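Local coordinates for protein L-ribulose 3-epimerase (Methylomonas sp. DH-1, PDB 7CJ7) that catalyses the reversible epimerization of ketoses at carbon 3, most actively on L-ribulose, with manganese as cofactor, and works as a homodimer, at residues Leu70-Ala75 against Glu91-Ala96; Asp77-Asp82 against Arg125-Asn130; Ile112-Gly117 against Tyr157-Met162. One frame throughout, in Å; residues are numbered along the deposited sequence.

Contact 1: residues Leu70-Ala75 against Glu91-Ala96; sequences LGLSAA and ELLRKA. With SOL (L-sorbose), chain C.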
loop_
_atom_site.group_PDB
_atom_site.type_symbol
_atom_site.label_atom_id
_atom_site.label_comp_id
_atom_site.label_asym_id
_atom_site.label_seq_id
_atom_site.Cartn_x
_atom_site.Cartn_y
_atom_site.Cartn_z
ATOM N N LEU A 70 11.850 14.530 -3.763
ATOM C CA LEU A 70 12.067 14.294 -2.323
ATOM C C LEU A 70 10.728 14.019 -1.656
ATOM O O LEU A 70 9.695 14.185 -2.296
ATOM C CB LEU A 70 12.772 15.504 -1.714
ATOM C CG LEU A 70 11.993 16.812 -1.786
ATOM C CD1 LEU A 70 10.998 16.923 -0.639
ATOM C CD2 LEU A 70 12.934 18.001 -1.802
ATOM N N GLY A 71 10.799 13.520 -0.434
ATOM C CA GLY A 71 9.696 13.518 0.526
ATOM C C GLY A 71 10.099 14.309 1.744
ATOM O O GLY A 71 11.280 14.265 2.109
ATOM N N LEU A 72 9.173 15.040 2.348
ATOM C CA LEU A 72 9.463 15.697 3.641
ATOM C C LEU A 72 9.397 14.638 4.749
ATOM O O LEU A 72 9.032 13.497 4.465
ATOM C CB LEU A 72 8.463 16.833 3.848
ATOM C CG LEU A 72 8.467 17.887 2.742
ATOM C CD1 LEU A 72 7.311 18.848 2.924
ATOM C CD2 LEU A 72 9.792 18.640 2.711
ATOM N N SER A 73 9.769 15.008 5.964
ATOM C CA SER A 73 9.693 14.152 7.168
ATOM C C SER A 73 8.844 14.869 8.217
ATOM O O SER A 73 8.400 16.006 7.931
ATOM C CB SER A 73 11.072 13.844 7.675
ATOM O OG SER A 73 11.676 15.016 8.190
ATOM N N ALA A 74 8.586 14.224 9.359
ATOM C CA ALA A 74 7.812 14.820 10.472
ATOM C C ALA A 74 8.398 16.196 10.813
ATOM O O ALA A 74 7.628 17.131 11.036
ATOM C CB ALA A 74 7.803 13.897 11.672
ATOM N N ALA A 75 9.723 16.337 10.801
ATOM C CA ALA A 75 10.412 17.573 11.248
ATOM C C ALA A 75 10.184 18.723 10.249
ATOM O O ALA A 75 10.368 19.889 10.644
ATOM C CB ALA A 75 11.879 17.279 11.445
ATOM N N GLU A 91 12.083 25.863 4.262
ATOM C CA GLU A 91 13.560 26.022 4.180
ATOM C C GLU A 91 14.157 24.835 3.414
ATOM O O GLU A 91 14.964 25.070 2.503
ATOM C CB GLU A 91 14.138 26.178 5.582
ATOM C CG GLU A 91 15.649 26.226 5.624
ATOM C CD GLU A 91 16.200 26.184 7.045
ATOM O OE1 GLU A 91 16.056 25.135 7.728
ATOM O OE2 GLU A 91 16.751 27.206 7.475
ATOM N N LEU A 92 13.748 23.607 3.729
ATOM C CA LEU A 92 14.220 22.404 2.991
ATOM C C LEU A 92 13.832 22.540 1.509
ATOM O O LEU A 92 14.667 22.259 0.638
ATOM C CB LEU A 92 13.640 21.135 3.618
ATOM C CG LEU A 92 14.290 19.832 3.147
ATOM C CD1 LEU A 92 14.146 18.739 4.195
ATOM C CD2 LEU A 92 13.703 19.380 1.826
ATOM N N LEU A 93 12.603 22.945 1.208
ATOM C CA LEU A 93 12.139 22.999 -0.206
ATOM C C LEU A 93 12.904 24.091 -0.974
ATOM O O LEU A 93 13.223 23.884 -2.173
ATOM C CB LEU A 93 10.628 23.225 -0.217
ATOM C CG LEU A 93 9.802 22.042 0.280
ATOM C CD1 LEU A 93 8.381 22.477 0.602
ATOM C CD2 LEU A 93 9.812 20.897 -0.735
ATOM N N ARG A 94 13.211 25.213 -0.325
ATOM C CA ARG A 94 14.035 26.286 -0.942
ATOM C C ARG A 94 15.423 25.718 -1.266
ATOM O O ARG A 94 15.910 25.930 -2.386
ATOM C CB ARG A 94 14.093 27.521 -0.031
ATOM C CG ARG A 94 12.811 28.351 -0.020
ATOM C CD ARG A 94 13.073 29.744 0.527
ATOM N NE ARG A 94 13.629 29.679 1.872
ATOM C CZ ARG A 94 12.906 29.648 2.988
ATOM N NH1 ARG A 94 11.590 29.723 2.920
ATOM N NH2 ARG A 94 13.499 29.563 4.169
ATOM N N LYS A 95 16.030 24.991 -0.331
ATOM C CA LYS A 95 17.388 24.422 -0.521
ATOM C C LYS A 95 17.357 23.413 -1.677
ATOM O O LYS A 95 18.297 23.434 -2.502
ATOM C CB LYS A 95 17.899 23.769 0.763
ATOM C CG LYS A 95 19.323 23.238 0.677
ATOM C CD LYS A 95 20.362 24.324 0.472
ATOM C CE LYS A 95 21.748 23.766 0.247
ATOM N NZ LYS A 95 22.723 24.839 -0.058
ATOM N N ALA A 96 16.318 22.576 -1.747
ATOM C CA ALA A 96 16.156 21.558 -2.810
ATOM C C ALA A 96 16.037 22.274 -4.157
ATOM O O ALA A 96 16.701 21.857 -5.120
ATOM C CB ALA A 96 14.971 20.666 -2.539
HETATM C C1 SOL C . 7.485 7.143 -3.055
HETATM O O1 SOL C . 6.691 5.990 -2.903
HETATM C C2 SOL C . 7.705 7.482 -4.495
HETATM O O2 SOL C . 6.945 7.064 -5.352
HETATM C C3 SOL C . 8.925 8.312 -4.865
HETATM O O3 SOL C . 8.764 8.906 -6.133
HETATM C C4 SOL C . 9.216 9.376 -3.811
HETATM O O4 SOL C . 8.104 10.269 -3.721
HETATM C C5 SOL C . 10.473 10.198 -4.101
HETATM O O5 SOL C . 10.558 11.275 -3.169
HETATM C C6 SOL C . 11.753 9.393 -4.032
HETATM O O6 SOL C . 12.880 10.211 -4.358
#
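In the third beta-alpha-beta unit of this TIM barrel, Leu70 and Leu72 of the strand meet Leu92, Leu93 and Ala96 of the helix that follows it and packs on the outside of the barrel. The pairing is antiparallel: the short strand 70-72 and helix 91-96 run at 167° to each other with their axes 10.3 Å apart, as expected when a crossover helix returns along the strand it came from. The closest approaches are all between methyl groups, and the five side chains that touch are all buried. Leu70 touches all three helix residues. Its CG sits between the backbone N and the carbonyl carbon (chi1 62°), on a CB that points to the helix. From there the two methyls part: Leu70 CD1 goes to Leu93 CD2 at 4.1 Å, while CD2 meets Leu92 and Ala96. Leu70 CD2 lies 4.0 Å from Leu92 CD2, the two side chains sliding past each other in opposite directions, whereas Leu70 and Leu93 cross at about a right angle. Two residues on, Leu72 pushes its CD2 methyl between the same two helix leucines, Leu72 CD2 lying 4.1 Å from Leu92 CD2. Ile112 of strand 107-112 touches both Leu70 and Leu93, which carries the apolar layer between barrel and helices on to the next strand. The inner side of the strand is different in kind: it belongs to the sugar pocket, where the L-sorbose O5 comes within 3.1 Å of Leu70 C, and Gly71 adds its backbone to the pocket wall. The tightest spot lies on the helix side, where Leu70 CD2 is pressed to 3.4 Å from Ala96 CB, shorter than usual for two carbons.

Contact 2: residues Asp77-Asp82 against Arg125-Asn130; sequences DVTSTD and RENRAN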
loop_
_atom_site.group_PDB
_atom_site.type_symbol
_atom_site.label_atom_id
_atom_site.label_comp_id
_atom_site.label_asym_id
_atom_site.label_seq_id
_atom_site.Cartn_x
_atom_site.Cartn_y
_atom_site.Cartn_z
ATOM N N ASP A 77 7.309 18.808 7.879
ATOM C CA ASP A 77 5.960 18.576 7.299
ATOM C C ASP A 77 5.209 19.902 7.131
ATOM O O ASP A 77 4.747 20.438 8.143
ATOM C CB ASP A 77 5.172 17.622 8.191
ATOM C CG ASP A 77 3.838 17.185 7.609
ATOM O OD1 ASP A 77 3.422 17.767 6.580
ATOM O OD2 ASP A 77 3.226 16.255 8.193
ATOM N N VAL A 78 5.048 20.383 5.899
ATOM C CA VAL A 78 4.419 21.706 5.598
ATOM C C VAL A 78 2.901 21.671 5.816
ATOM O O VAL A 78 2.299 22.759 5.712
ATOM C CB VAL A 78 4.755 22.197 4.181
ATOM C CG1 VAL A 78 6.223 22.578 4.073
ATOM C CG2 VAL A 78 4.341 21.201 3.098
ATOM N N THR A 79 2.309 20.513 6.135
ATOM C CA THR A 79 0.875 20.389 6.527
ATOM C C THR A 79 0.705 20.667 8.027
ATOM O O THR A 79 -0.442 20.885 8.467
ATOM C CB THR A 79 0.286 19.006 6.221
ATOM O OG1 THR A 79 0.875 18.036 7.092
ATOM C CG2 THR A 79 0.481 18.603 4.776
ATOM N N SER A 80 1.794 20.656 8.792
ATOM C CA SER A 80 1.759 20.781 10.273
ATOM C C SER A 80 1.038 22.062 10.719
ATOM O O SER A 80 1.230 23.119 10.088
ATOM C CB SER A 80 3.142 20.745 10.844
ATOM O OG SER A 80 3.080 20.738 12.259
ATOM N N THR A 81 0.292 21.978 11.827
ATOM C CA THR A 81 -0.319 23.155 12.503
ATOM C C THR A 81 0.715 23.781 13.448
ATOM O O THR A 81 0.368 24.738 14.140
ATOM C CB THR A 81 -1.641 22.783 13.185
ATOM O OG1 THR A 81 -1.400 21.754 14.144
ATOM C CG2 THR A 81 -2.689 22.320 12.194
ATOM N N ASP A 82 1.949 23.271 13.445
ATOM C CA ASP A 82 3.113 23.868 14.156
ATOM C C ASP A 82 3.866 24.745 13.156
ATOM O O ASP A 82 4.549 24.233 12.274
ATOM C CB ASP A 82 4.020 22.788 14.761
ATOM C CG ASP A 82 5.197 23.343 15.561
ATOM O OD1 ASP A 82 5.409 24.572 15.512
ATOM O OD2 ASP A 82 5.880 22.545 16.257
ATOM N N ARG A 125 -8.833 20.050 7.820
ATOM C CA ARG A 125 -8.948 21.152 6.829
ATOM C C ARG A 125 -7.699 22.035 6.957
ATOM O O ARG A 125 -7.232 22.552 5.931
ATOM C CB ARG A 125 -10.251 21.932 7.025
ATOM C CG ARG A 125 -11.479 21.034 7.087
ATOM C CD ARG A 125 -12.787 21.796 7.050
ATOM N NE ARG A 125 -12.967 22.405 5.741
ATOM C CZ ARG A 125 -13.996 23.161 5.375
ATOM N NH1 ARG A 125 -14.016 23.651 4.149
ATOM N NH2 ARG A 125 -14.986 23.427 6.214
ATOM N N GLU A 126 -7.163 22.191 8.170
ATOM C CA GLU A 126 -5.988 23.072 8.405
ATOM C C GLU A 126 -4.745 22.441 7.771
ATOM O O GLU A 126 -3.955 23.195 7.151
ATOM C CB GLU A 126 -5.745 23.332 9.888
ATOM C CG GLU A 126 -6.758 24.252 10.510
ATOM C CD GLU A 126 -7.881 23.552 11.252
ATOM O OE1 GLU A 126 -7.999 22.299 11.155
ATOM O OE2 GLU A 126 -8.640 24.265 11.933
ATOM N N ASN A 127 -4.583 21.124 7.908
ATOM C CA ASN A 127 -3.459 20.373 7.284
ATOM C C ASN A 127 -3.491 20.652 5.780
ATOM O O ASN A 127 -2.442 21.021 5.217
ATOM C CB ASN A 127 -3.524 18.869 7.553
ATOM C CG ASN A 127 -3.266 18.470 8.991
ATOM O OD1 ASN A 127 -3.935 17.581 9.505
ATOM N ND2 ASN A 127 -2.310 19.105 9.651
ATOM N N ARG A 128 -4.656 20.499 5.144
ATOM C CA ARG A 128 -4.779 20.667 3.674
ATOM C C ARG A 128 -4.507 22.128 3.299
ATOM O O ARG A 128 -3.755 22.363 2.343
ATOM C CB ARG A 128 -6.144 20.192 3.169
ATOM C CG ARG A 128 -6.250 20.205 1.649
ATOM C CD ARG A 128 -7.690 20.280 1.196
ATOM N NE ARG A 128 -7.851 20.447 -0.236
ATOM C CZ ARG A 128 -7.820 19.447 -1.101
ATOM N NH1 ARG A 128 -8.005 19.681 -2.384
ATOM N NH2 ARG A 128 -7.600 18.214 -0.681
ATOM N N ALA A 129 -5.092 23.085 4.022
ATOM C CA ALA A 129 -4.889 24.538 3.791
ATOM C C ALA A 129 -3.394 24.889 3.892
ATOM O O ALA A 129 -2.887 25.636 3.041
ATOM C CB ALA A 129 -5.691 25.317 4.797
ATOM N N ASN A 130 -2.710 24.387 4.917
ATOM C CA ASN A 130 -1.260 24.650 5.130
ATOM C C ASN A 130 -0.461 24.104 3.938
ATOM O O ASN A 130 0.450 24.794 3.460
ATOM C CB ASN A 130 -0.798 24.083 6.477
ATOM C CG ASN A 130 -1.385 24.842 7.646
ATOM O OD1 ASN A 130 -1.967 25.908 7.461
ATOM N ND2 ASN A 130 -1.255 24.294 8.847
HETATM O O HOH W 1 -0.827 19.042 12.451
#
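A polar, partly buried contact joins Thr79, Ser80 and Thr81, in the loop between strand 65-72 and helix 83-102, to Asn127 and Asn130 on the first turns of helix 125-143. Two asparagine amides of the helix reach for successive carbonyls of the loop. Asn127 ND2 gives the stronger bond, 2.8 Å to Thr79 O and nearly straight at 165°; the acceptor lies close to the plane of the amide, although the donor stands well above the carbonyl plane of Thr79. Thr79 O also receives a CA-H...O contact from Asn127 CA at 3.3 Å. One turn on, Asn130 ND2 makes a weak bond to Ser80 O at 3.0 Å, bent to 125°. A water accepts from both Asn127 ND2 and Thr81 N, bridging helix and loop. The loop, one of those after the strands of this TIM barrel, also holds itself by a type I turn from Asp77 to Ser80 combined with an Asx turn, in which Thr79 N and Thr79 OG1 meet Asp77 OD1 from the same face of the carboxylate. Thr79 OG1 is the closer of the two, 2.6 Å from Asp77 OD1. The other oxygen, Asp77 OD2, is hydrogen-bonded to Tyr119 OH, and Asn127 OD1 accepts from the backbone N of Ser124. Apolar contact is slight, with Thr81 CG2 lying 4.0 Å from Glu126 CB.

Contact 3: residues Ile112-Gly117 against Tyr157-Met162; sequences IYCALG and YETNIM. With SOL (L-sorbose), chain C.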
loop_
_atom_site.group_PDB
_atom_site.type_symbol
_atom_site.label_atom_id
_atom_site.label_comp_id
_atom_site.label_asym_id
_atom_site.label_seq_id
_atom_site.Cartn_x
_atom_site.Cartn_y
_atom_site.Cartn_z
ATOM N N ILE A 112 6.327 16.532 -2.017
ATOM C CA ILE A 112 6.908 17.837 -1.594
ATOM C C ILE A 112 5.883 18.614 -0.767
ATOM O O ILE A 112 6.236 19.689 -0.286
ATOM C CB ILE A 112 7.386 18.638 -2.819
ATOM C CG1 ILE A 112 6.286 18.787 -3.874
ATOM C CG2 ILE A 112 8.642 18.021 -3.412
ATOM C CD1 ILE A 112 6.669 19.688 -5.026
ATOM N N TYR A 113 4.663 18.090 -0.618
ATOM C CA TYR A 113 3.508 18.826 -0.050
ATOM C C TYR A 113 3.138 18.274 1.336
ATOM O O TYR A 113 2.198 18.793 1.953
ATOM C CB TYR A 113 2.319 18.733 -1.010
ATOM C CG TYR A 113 1.978 17.316 -1.370
ATOM C CD1 TYR A 113 1.133 16.570 -0.568
ATOM C CD2 TYR A 113 2.535 16.702 -2.482
ATOM C CE1 TYR A 113 0.828 15.252 -0.867
ATOM C CE2 TYR A 113 2.228 15.390 -2.803
ATOM C CZ TYR A 113 1.383 14.658 -1.984
ATOM O OH TYR A 113 1.079 13.360 -2.278
ATOM N N CYS A 114 3.866 17.277 1.828
ATOM C CA CYS A 114 3.618 16.671 3.162
ATOM C C CYS A 114 4.782 15.760 3.565
ATOM O O CYS A 114 5.706 15.560 2.747
ATOM C CB CYS A 114 2.329 15.866 3.158
ATOM S SG CYS A 114 2.449 14.346 2.191
ATOM N N ALA A 115 4.735 15.224 4.783
ATOM C CA ALA A 115 5.680 14.180 5.236
ATOM C C ALA A 115 5.384 12.892 4.460
ATOM O O ALA A 115 4.208 12.468 4.395
ATOM C CB ALA A 115 5.578 13.981 6.728
ATOM N N LEU A 116 6.407 12.307 3.848
ATOM C CA LEU A 116 6.297 10.995 3.161
ATOM C C LEU A 116 6.235 9.923 4.244
ATOM O O LEU A 116 7.206 9.829 5.017
ATOM C CB LEU A 116 7.511 10.793 2.255
ATOM C CG LEU A 116 7.558 9.467 1.502
ATOM C CD1 LEU A 116 6.406 9.354 0.532
ATOM C CD2 LEU A 116 8.882 9.306 0.772
ATOM N N GLY A 117 5.133 9.179 4.321
ATOM C CA GLY A 117 5.016 8.042 5.254
ATOM C C GLY A 117 3.623 7.898 5.834
ATOM O O GLY A 117 2.688 8.509 5.295
ATOM N N TYR A 157 -0.819 4.813 2.427
ATOM C CA TYR A 157 0.209 4.503 3.456
ATOM C C TYR A 157 1.353 5.533 3.403
ATOM O O TYR A 157 2.216 5.475 4.285
ATOM C CB TYR A 157 0.746 3.075 3.300
ATOM C CG TYR A 157 -0.304 1.992 3.289
ATOM C CD1 TYR A 157 -0.900 1.542 4.456
ATOM C CD2 TYR A 157 -0.678 1.387 2.101
ATOM C CE1 TYR A 157 -1.849 0.532 4.443
ATOM C CE2 TYR A 157 -1.634 0.386 2.064
ATOM C CZ TYR A 157 -2.211 -0.056 3.245
ATOM O OH TYR A 157 -3.137 -1.053 3.218
ATOM N N GLU A 158 1.368 6.436 2.412
ATOM C CA GLU A 158 2.500 7.375 2.182
ATOM C C GLU A 158 2.062 8.849 2.260
ATOM O O GLU A 158 2.951 9.701 2.405
ATOM C CB GLU A 158 3.194 7.044 0.861
ATOM C CG GLU A 158 3.898 5.689 0.872
ATOM C CD GLU A 158 4.775 5.433 -0.347
ATOM O OE1 GLU A 158 5.197 6.425 -0.975
ATOM O OE2 GLU A 158 5.005 4.247 -0.693
ATOM N N THR A 159 0.760 9.147 2.171
ATOM C CA THR A 159 0.191 10.497 2.446
ATOM C C THR A 159 -1.280 10.377 2.824
ATOM O O THR A 159 -1.948 9.423 2.373
ATOM C CB THR A 159 0.281 11.474 1.264
ATOM O OG1 THR A 159 -0.133 12.759 1.732
ATOM C CG2 THR A 159 -0.609 11.117 0.099
ATOM N N ASN A 160 -1.769 11.343 3.588
ATOM C CA ASN A 160 -3.211 11.451 3.901
ATOM C C ASN A 160 -3.812 12.657 3.167
ATOM O O ASN A 160 -4.983 12.936 3.408
ATOM C CB ASN A 160 -3.437 11.457 5.416
ATOM C CG ASN A 160 -2.864 12.668 6.116
ATOM O OD1 ASN A 160 -2.281 13.539 5.482
ATOM N ND2 ASN A 160 -3.014 12.719 7.431
ATOM N N ILE A 161 -3.067 13.310 2.265
ATOM C CA ILE A 161 -3.504 14.592 1.630
ATOM C C ILE A 161 -4.171 14.314 0.281
ATOM O O ILE A 161 -5.251 14.879 0.034
ATOM C CB ILE A 161 -2.332 15.582 1.485
ATOM C CG1 ILE A 161 -1.834 16.058 2.848
ATOM C CG2 ILE A 161 -2.714 16.751 0.598
ATOM C CD1 ILE A 161 -2.841 16.894 3.608
ATOM N N MET A 162 -3.542 13.523 -0.586
ATOM C CA MET A 162 -4.109 13.212 -1.924
ATOM C C MET A 162 -3.606 11.851 -2.394
ATOM O O MET A 162 -2.380 11.664 -2.498
ATOM C CB MET A 162 -3.741 14.280 -2.956
ATOM C CG MET A 162 -2.414 14.935 -2.690
ATOM S SD MET A 162 -2.155 16.400 -3.718
ATOM C CE MET A 162 -1.199 15.622 -5.011
HETATM C C1 SOL C . 7.485 7.143 -3.055
HETATM O O1 SOL C . 6.691 5.990 -2.903
HETATM C C2 SOL C . 7.705 7.482 -4.495
HETATM O O2 SOL C . 6.945 7.064 -5.352
HETATM C C3 SOL C . 8.925 8.312 -4.865
HETATM O O3 SOL C . 8.764 8.906 -6.133
HETATM C C4 SOL C . 9.216 9.376 -3.811
HETATM O O4 SOL C . 8.104 10.269 -3.721
HETATM C C5 SOL C . 10.473 10.198 -4.101
HETATM O O5 SOL C . 10.558 11.275 -3.169
HETATM C C6 SOL C . 11.753 9.393 -4.032
HETATM O O6 SOL C . 12.880 10.211 -4.358
#
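Tyr113 lies against Thr159, Ile161 and Met162 in the half of this contact packed by side chains. Met162 SD stands over one ring face, 4.4 Å from the Tyr113 centroid, a Met-aromatic contact, while Ile161 CB sits at the ring edge, 4.0 Å from Tyr113 CE1. The ring gets there with CG between the backbone N and the carbonyl carbon (chi1 54°), and its hydroxyl is hydrogen-bonded to Glu152 O. An alanine here would probably open a gap beneath Met162 and leave the Glu152 carbonyl without that partner. Beside Tyr113, Cys114 SG comes to 3.1 Å from Thr159 OG1, which itself accepts from Ile161 N in an ST turn. The other half has few side-chain contacts and opens toward the sugar. One backbone hydrogen bond holds it, Gly117 N to Glu158 O at 3.0 Å, nearly straight at 173°, and Leu116 lies alongside the Glu158 side chain. That chain runs extended beyond CG to the ligand, where L-sorbose O1 donates to Glu158 OE1 in a very short bond of 2.5 Å. Tyr157 OH of the second subunit is hydrogen-bonded to Glu158 OE2, so the ketose pocket of this TIM-barrel epimerase borders the dimer interface.

From the N terminus, strand 65-72 enters contact 1, which closes the strand-loop-helix excursion within one beta-alpha-beta unit. Residues 77-82 lie inside that excursion, so contact 2 crosses contact 1 on its way to helix 125-143. Contact 3 opens at 112-117, between the two segments of contact 2, and closes at 157-162 beyond them; it therefore crosses contact 2 and follows contact 1 in series. Leu72 and Leu93 pack on Val78, and Val78 and Thr79 in turn reach the Tyr113 carbonyl. Contact 1 ties strand 65-72 to helix 83-102, contact 2 ties the loop after that strand to helix 125-143, and contact 3 joins the loops after strands 107-112 and 148-152; contacts 1 and 3 both touch the sugar.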